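Local atomic coordinates of uncharacterized protein (Bacteroides ovatus, PDB entry 4ID2), a protein that is of unknown function, belongs to the DUF4738 family, and folds into a beta-barrel-like structure whose copies associate through shared beta sheets. Residues A[89-94]-A[103-108]; A[135-139]-A[150-154]. The contacts are given in a common frame with arbitrary orientation. Residue numbers count along the deposited sequence, not the author numbering.

Contact 1. Residues A[89-94]-A[103-108]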
ATOM      1  N   PHE A  89      19.815  -0.181  17.119  1.00 41.69           N
ATOM      2  CA  PHE A  89      18.399  -0.021  16.828  1.00 41.16           C
ATOM      3  C   PHE A  89      17.568  -1.172  17.373  1.00 46.89           C
ATOM      4  O   PHE A  89      18.010  -2.317  17.356  1.00 47.08           O
ATOM      5  CB  PHE A  89      18.127   0.077  15.312  1.00 41.11           C
ATOM      6  CG  PHE A  89      18.357   1.442  14.722  1.00 42.49           C
ATOM      7  CD1 PHE A  89      17.364   2.401  14.749  1.00 46.08           C
ATOM      8  CD2 PHE A  89      19.558   1.762  14.116  1.00 43.96           C
ATOM      9  CE1 PHE A  89      17.578   3.660  14.207  1.00 46.98           C
ATOM     10  CE2 PHE A  89      19.756   3.025  13.547  1.00 46.37           C
ATOM     11  CZ  PHE A  89      18.765   3.957  13.591  1.00 44.60           C
ATOM     12  N   THR A  90      16.341  -0.865  17.793  1.00 44.36           N
ATOM     13  CA  THR A  90      15.321  -1.842  18.195  1.00 44.55           C
ATOM     14  C   THR A  90      14.003  -1.355  17.612  1.00 46.78           C
ATOM     15  O   THR A  90      13.913  -0.193  17.217  1.00 44.59           O
ATOM     16  CB  THR A  90      15.248  -2.030  19.728  1.00 48.31           C
ATOM     17  OG1 THR A  90      14.720  -0.854  20.339  1.00 49.40           O
ATOM     18  CG2 THR A  90      16.583  -2.377  20.339  1.00 45.87           C
ATOM     19  N   LYS A  91      12.970  -2.201  17.585  1.00 44.43           N
ATOM     20  CA  LYS A  91      11.655  -1.780  17.081  1.00 44.71           C
ATOM     21  C   LYS A  91      11.103  -0.561  17.872  1.00 50.15           C
ATOM     22  O   LYS A  91      10.346   0.231  17.314  1.00 49.93           O
ATOM     23  CB  LYS A  91      10.648  -2.951  17.109  1.00 47.63           C
ATOM     24  CG  LYS A  91      10.289  -3.452  18.505  1.00 56.86           C
ATOM     25  CD  LYS A  91       9.315  -4.596  18.446  1.00 58.70           C
ATOM     26  CE  LYS A  91       8.857  -4.983  19.829  1.00 61.96           C
ATOM     27  NZ  LYS A  91       8.333  -6.369  19.871  1.00 68.70           N
ATOM     28  N   ASN A  92      11.538  -0.375  19.137  1.00 48.00           N
ATOM     29  CA  ASN A  92      11.098   0.738  19.986  1.00 49.18           C
ATOM     30  C   ASN A  92      11.583   2.102  19.464  1.00 52.11           C
ATOM     31  O   ASN A  92      10.946   3.106  19.772  1.00 52.37           O
ATOM     32  CB  ASN A  92      11.529   0.519  21.432  1.00 51.03           C
ATOM     33  CG  ASN A  92      11.131  -0.843  21.950  1.00 64.99           C
ATOM     34  OD1 ASN A  92      11.976  -1.709  22.178  1.00 60.13           O
ATOM     35  ND2 ASN A  92       9.833  -1.101  22.022  1.00 53.22           N
ATOM     36  N   ASP A  93      12.629   2.139  18.606  1.00 48.28           N
ATOM     37  CA  ASP A  93      13.078   3.383  17.954  1.00 47.99           C
ATOM     38  C   ASP A  93      12.032   3.945  16.978  1.00 51.16           C
ATOM     39  O   ASP A  93      12.173   5.085  16.547  1.00 51.19           O
ATOM     40  CB  ASP A  93      14.391   3.169  17.182  1.00 48.25           C
ATOM     41  CG  ASP A  93      15.579   3.031  18.094  1.00 56.70           C
ATOM     42  OD1 ASP A  93      16.007   4.054  18.658  1.00 60.29           O
ATOM     43  OD2 ASP A  93      16.056   1.899  18.272  1.00 59.27           O
ATOM     44  N   PHE A  94      11.019   3.139  16.603  1.00 48.14           N
ATOM     45  CA  PHE A  94       9.934   3.522  15.706  1.00 48.11           C
ATOM     46  C   PHE A  94       8.611   3.718  16.476  1.00 53.54           C
ATOM     47  O   PHE A  94       7.562   3.811  15.850  1.00 53.47           O
ATOM     48  CB  PHE A  94       9.769   2.436  14.621  1.00 48.99           C
ATOM     49  CG  PHE A  94      11.043   2.149  13.850  1.00 49.74           C
ATOM     50  CD1 PHE A  94      11.962   1.218  14.315  1.00 53.24           C
ATOM     51  CD2 PHE A  94      11.332   2.826  12.675  1.00 51.30           C
ATOM     52  CE1 PHE A  94      13.152   0.978  13.621  1.00 53.20           C
ATOM     53  CE2 PHE A  94      12.526   2.582  11.982  1.00 53.22           C
ATOM     54  CZ  PHE A  94      13.426   1.662  12.463  1.00 51.33           C
ATOM     55  N   LEU A 103       3.246  -2.690  17.186  1.00 64.22           N
ATOM     56  CA  LEU A 103       4.670  -2.719  17.512  1.00 61.96           C
ATOM     57  C   LEU A 103       4.999  -3.813  18.535  1.00 66.76           C
ATOM     58  O   LEU A 103       5.994  -4.512  18.357  1.00 64.68           O
ATOM     59  CB  LEU A 103       5.137  -1.349  18.026  1.00 61.78           C
ATOM     60  CG  LEU A 103       6.631  -1.062  17.945  1.00 64.19           C
ATOM     61  CD1 LEU A 103       7.139  -1.132  16.509  1.00 61.95           C
ATOM     62  CD2 LEU A 103       6.926   0.298  18.519  1.00 66.05           C
ATOM     63  N   SER A 104       4.156  -3.999  19.569  1.00 65.51           N
ATOM     64  CA  SER A 104       4.380  -5.038  20.585  1.00 66.42           C
ATOM     65  C   SER A 104       4.314  -6.460  19.986  1.00 69.64           C
ATOM     66  O   SER A 104       5.091  -7.319  20.398  1.00 69.18           O
ATOM     67  CB  SER A 104       3.361  -4.910  21.715  1.00 72.52           C
ATOM     68  OG  SER A 104       2.032  -4.966  21.224  1.00 82.56           O
ATOM     69  N   LYS A 105       3.418  -6.696  19.002  1.00 65.71           N
ATOM     70  CA  LYS A 105       3.261  -8.007  18.353  1.00 65.30           C
ATOM     71  C   LYS A 105       4.284  -8.274  17.210  1.00 65.02           C
ATOM     72  O   LYS A 105       4.237  -9.359  16.630  1.00 64.48           O
ATOM     73  CB  LYS A 105       1.839  -8.140  17.768  1.00 69.64           C
ATOM     74  CG  LYS A 105       0.712  -8.068  18.791  1.00 89.37           C
ATOM     75  CD  LYS A 105      -0.648  -8.063  18.091  1.00102.01           C
ATOM     76  CE  LYS A 105      -1.808  -7.918  19.044  1.00113.83           C
ATOM     77  NZ  LYS A 105      -3.113  -7.936  18.330  1.00121.84           N
ATOM     78  N   SER A 106       5.193  -7.322  16.878  1.00 58.67           N
ATOM     79  CA  SER A 106       6.152  -7.474  15.767  1.00 55.79           C
ATOM     80  C   SER A 106       7.607  -7.613  16.239  1.00 58.48           C
ATOM     81  O   SER A 106       7.890  -7.338  17.398  1.00 58.73           O
ATOM     82  CB  SER A 106       6.057  -6.271  14.831  1.00 56.85           C
ATOM     83  OG  SER A 106       6.707  -5.122  15.349  1.00 62.80           O
ATOM     84  N   ILE A 107       8.531  -7.998  15.327  1.00 53.50           N
ATOM     85  CA  ILE A 107       9.964  -8.105  15.645  1.00 52.60           C
ATOM     86  C   ILE A 107      10.787  -7.316  14.619  1.00 52.78           C
ATOM     87  O   ILE A 107      10.447  -7.327  13.436  1.00 51.00           O
ATOM     88  CB  ILE A 107      10.463  -9.578  15.753  1.00 56.73           C
ATOM     89  CG1 ILE A 107      10.189 -10.385  14.486  1.00 56.91           C
ATOM     90  CG2 ILE A 107       9.855 -10.256  16.979  1.00 60.41           C
ATOM     91  CD1 ILE A 107      10.893 -11.730  14.455  1.00 70.15           C
ATOM     92  N   LEU A 108      11.875  -6.643  15.068  1.00 47.98           N
ATOM     93  CA  LEU A 108      12.744  -5.890  14.164  1.00 45.57           C
ATOM     94  C   LEU A 108      13.395  -6.881  13.209  1.00 49.31           C
ATOM     95  O   LEU A 108      14.077  -7.798  13.653  1.00 50.88           O
ATOM     96  CB  LEU A 108      13.802  -5.079  14.942  1.00 45.13           C
ATOM     97  CG  LEU A 108      14.728  -4.196  14.087  1.00 48.07           C
ATOM     98  CD1 LEU A 108      13.938  -3.152  13.299  1.00 47.68           C
ATOM     99  CD2 LEU A 108      15.779  -3.515  14.931  1.00 47.87           C
TER
HETATM  100  O   HOH W   1       7.160  -7.422  22.583  1.00 55.64           O
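Phe89, at the end of strand 82-89, meets Leu108 through its backbone and the root of its side chain (Phe89 O to Leu108 CD2, 3.5 Å), while its ring leads away. At Thr90 the chain turns: Asp93 OD2 accepts the Thr90 N proton at 2.8 Å and Asp93 N donates to Thr90 O at 3.0 Å, closing the start of the 3-10 turn 91-93. Lys91 then reaches across, extended beyond a p chi1. Its methylenes pass Leu103 (Lys91 CB to Leu103 CD1, 4.0 Å). Lys91 NZ donates to Ser106 O at 2.7 Å and weakly to Ser104 O at 3.4 Å; water 1 bridges the same Lys91 NZ and Ser104 O. The ammonium thus gathers carbonyls where the connection from the mixed sheet, left at strand 82-89, enters the four-stranded antiparallel sheet at strand 107-116, outermost within this chain; Asp70 is a distant, weak counter-charge. Last, the Phe94 side chain points toward 103-108, Phe94 CE1 lying 4.2 Å from Leu108 CD1, while backbone Phe94 C is 4.3 Å from Leu103 CD2.

Contact 2. Residues A[135-139]-A[150-154]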
ATOM      1  N   TYR A 135       5.014  -7.755   6.877  1.00 56.21           N
ATOM      2  CA  TYR A 135       5.930  -6.812   7.511  1.00 54.17           C
ATOM      3  C   TYR A 135       5.556  -5.383   7.163  1.00 52.92           C
ATOM      4  O   TYR A 135       4.910  -5.128   6.143  1.00 52.06           O
ATOM      5  CB  TYR A 135       7.391  -7.111   7.146  1.00 55.10           C
ATOM      6  CG  TYR A 135       7.729  -6.870   5.697  1.00 57.46           C
ATOM      7  CD1 TYR A 135       8.288  -5.667   5.281  1.00 58.51           C
ATOM      8  CD2 TYR A 135       7.532  -7.861   4.745  1.00 59.63           C
ATOM      9  CE1 TYR A 135       8.634  -5.452   3.951  1.00 59.69           C
ATOM     10  CE2 TYR A 135       7.849  -7.649   3.405  1.00 60.71           C
ATOM     11  CZ  TYR A 135       8.411  -6.446   3.010  1.00 68.12           C
ATOM     12  OH  TYR A 135       8.725  -6.222   1.684  1.00 70.06           O
HETATM   13  N   MSE A 136       5.966  -4.451   8.026  1.00 46.53           N
HETATM   14  CA  MSE A 136       5.628  -3.047   7.894  1.00 44.57           C
HETATM   15  C   MSE A 136       6.832  -2.263   7.398  1.00 50.48           C
HETATM   16  O   MSE A 136       7.847  -2.241   8.075  1.00 49.34           O
HETATM   17  CB  MSE A 136       5.156  -2.505   9.237  1.00 46.11           C
HETATM   18  CG  MSE A 136       4.785  -1.044   9.206  1.00 51.18           C
HETATM   19 SE   MSE A 136       4.239  -0.545  10.976  0.75 57.61          SE
HETATM   20  CE  MSE A 136       2.243  -0.871  10.673  1.00 57.64           C
ATOM     21  N   PRO A 137       6.722  -1.575   6.247  1.00 49.74           N
ATOM     22  CA  PRO A 137       7.859  -0.785   5.754  1.00 48.74           C
ATOM     23  C   PRO A 137       8.016   0.529   6.520  1.00 53.48           C
ATOM     24  O   PRO A 137       7.028   1.214   6.795  1.00 55.10           O
ATOM     25  CB  PRO A 137       7.501  -0.545   4.282  1.00 50.68           C
ATOM     26  CG  PRO A 137       6.022  -0.582   4.247  1.00 56.47           C
ATOM     27  CD  PRO A 137       5.570  -1.506   5.323  1.00 52.48           C
ATOM     28  N   LEU A 138       9.254   0.846   6.915  1.00 48.76           N
ATOM     29  CA  LEU A 138       9.618   2.072   7.640  1.00 48.46           C
ATOM     30  C   LEU A 138      10.900   2.626   7.014  1.00 51.50           C
ATOM     31  O   LEU A 138      11.504   1.937   6.187  1.00 49.63           O
ATOM     32  CB  LEU A 138       9.832   1.764   9.140  1.00 48.41           C
ATOM     33  CG  LEU A 138       8.681   1.053   9.868  1.00 53.67           C
ATOM     34  CD1 LEU A 138       9.197   0.127  10.966  1.00 53.75           C
ATOM     35  CD2 LEU A 138       7.689   2.045  10.423  1.00 55.86           C
ATOM     36  N   SER A 139      11.342   3.831   7.401  1.00 49.40           N
ATOM     37  CA  SER A 139      12.594   4.367   6.849  1.00 48.80           C
ATOM     38  C   SER A 139      13.376   5.207   7.864  1.00 52.12           C
ATOM     39  O   SER A 139      12.783   5.785   8.773  1.00 52.65           O
ATOM     40  CB  SER A 139      12.328   5.190   5.598  1.00 52.42           C
ATOM     41  OG  SER A 139      11.407   6.227   5.871  1.00 60.76           O
ATOM     42  N   ILE A 150      13.229   9.347  11.628  1.00 55.03           N
ATOM     43  CA  ILE A 150      12.445   8.138  11.374  1.00 54.38           C
ATOM     44  C   ILE A 150      11.136   8.504  10.705  1.00 58.46           C
ATOM     45  O   ILE A 150      10.501   9.463  11.120  1.00 59.21           O
ATOM     46  CB  ILE A 150      12.156   7.392  12.714  1.00 58.59           C
ATOM     47  CG1 ILE A 150      13.443   7.033  13.475  1.00 59.07           C
ATOM     48  CG2 ILE A 150      11.296   6.157  12.497  1.00 59.01           C
ATOM     49  CD1 ILE A 150      14.436   6.229  12.725  1.00 61.90           C
ATOM     50  N   GLN A 151      10.690   7.691   9.727  1.00 55.06           N
ATOM     51  CA  GLN A 151       9.418   7.908   9.035  1.00 55.77           C
ATOM     52  C   GLN A 151       8.708   6.590   8.765  1.00 59.10           C
ATOM     53  O   GLN A 151       9.347   5.548   8.599  1.00 57.67           O
ATOM     54  CB  GLN A 151       9.605   8.640   7.683  1.00 57.32           C
ATOM     55  CG  GLN A 151      10.460   9.918   7.684  1.00 77.68           C
ATOM     56  CD  GLN A 151      11.966   9.715   7.722  1.00 95.24           C
ATOM     57  OE1 GLN A 151      12.661  10.367   8.505  1.00 94.89           O
ATOM     58  NE2 GLN A 151      12.527   8.888   6.842  1.00 77.60           N
ATOM     59  N   LYS A 152       7.381   6.659   8.673  1.00 55.95           N
ATOM     60  CA  LYS A 152       6.538   5.531   8.304  1.00 54.76           C
ATOM     61  C   LYS A 152       6.291   5.638   6.820  1.00 55.74           C
ATOM     62  O   LYS A 152       6.116   6.744   6.315  1.00 56.30           O
ATOM     63  CB  LYS A 152       5.216   5.560   9.087  1.00 59.21           C
ATOM     64  CG  LYS A 152       4.384   4.291   8.958  1.00 67.09           C
ATOM     65  CD  LYS A 152       3.028   4.456   9.647  1.00 77.25           C
ATOM     66  CE  LYS A 152       2.487   3.176  10.235  1.00 85.10           C
ATOM     67  NZ  LYS A 152       1.348   3.433  11.154  1.00 92.27           N
ATOM     68  N   VAL A 153       6.299   4.511   6.112  1.00 50.41           N
ATOM     69  CA  VAL A 153       6.052   4.503   4.672  1.00 49.38           C
ATOM     70  C   VAL A 153       4.544   4.601   4.473  1.00 53.95           C
ATOM     71  O   VAL A 153       3.819   3.744   4.980  1.00 53.97           O
ATOM     72  CB  VAL A 153       6.667   3.249   4.011  1.00 51.49           C
ATOM     73  CG1 VAL A 153       6.260   3.131   2.541  1.00 51.51           C
ATOM     74  CG2 VAL A 153       8.189   3.256   4.167  1.00 49.66           C
ATOM     75  N   ASP A 154       4.075   5.667   3.791  1.00 50.56           N
ATOM     76  CA  ASP A 154       2.649   5.909   3.533  1.00 51.75           C
ATOM     77  C   ASP A 154       2.315   5.515   2.117  1.00 52.95           C
ATOM     78  O   ASP A 154       3.209   5.146   1.356  1.00 51.01           O
ATOM     79  CB  ASP A 154       2.290   7.386   3.778  1.00 55.71           C
ATOM     80  CG  ASP A 154       2.471   7.848   5.205  1.00 70.16           C
ATOM     81  OD1 ASP A 154       2.352   7.005   6.125  1.00 70.56           O
ATOM     82  OD2 ASP A 154       2.674   9.065   5.412  1.00 79.76           O
TER
HETATM   83  O   HOH W   2       4.132   1.549   7.030  1.00 57.96           O
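Strands 134-142 and 148-158 form an antiparallel beta hairpin, whose register here is set by the hydrogen-bonded pair Ser139-Gln151 (Ser139 N to Gln151 O, 2.9 Å; Gln151 N to Ser139 O, 3.0 Å) and the non-hydrogen-bonded pair Leu138-Lys152. Ser139, with chi1 p, brings OG within 3.5 Å of Gln151 O, a weak hydrogen bond. Leu138, on the other face, takes an m chi1 with chi2 between wells; its CD2 lies 4.3 Å from Lys152 CG. In Met136, present as selenomethionine, chi1 and chi2 are t, and a chi3 of -94° turns Met136 CE to 4.1 Å from Lys152 CE. Val153, with chi1 t, turns CG2 to 3.9 Å from Pro137 CB. Beyond, Tyr135 and Asp154 pair with strands of two different neighbouring subunits. The pairing is thus tight at Ser139-Gln151 and loosens toward the subunit interfaces, where the weak 3.4 Å bond from Val153 N to Pro137 O is supplemented by apolar packing and by water 2, which donates to both Pro137 O and Val153 O.

How the contacts relate
Contact 1 closes before contact 2 opens along the chain, and their centres lie 12 Å apart, each about 9 Å from the centre of the chain. They meet at Phe94, whose CD2 packs 3.3 Å from Ile150 CG2 and 3.8 Å from Leu138 CD1, so the residue that ends segment 89-94 also packs on the hairpin of contact 2. Both reach the same antiparallel sheet: 103-108 leads into strand 107-116, while contact 2 joins strand 134-142 to 148-158; 107-116 and 148-158 are outermost within this chain. No active site has been assigned; a sulfate ion, probably from the crystallisation liquor, lies about 6 Å from the Thr90 side chain. Other subunits reach contact 2 but not contact 1.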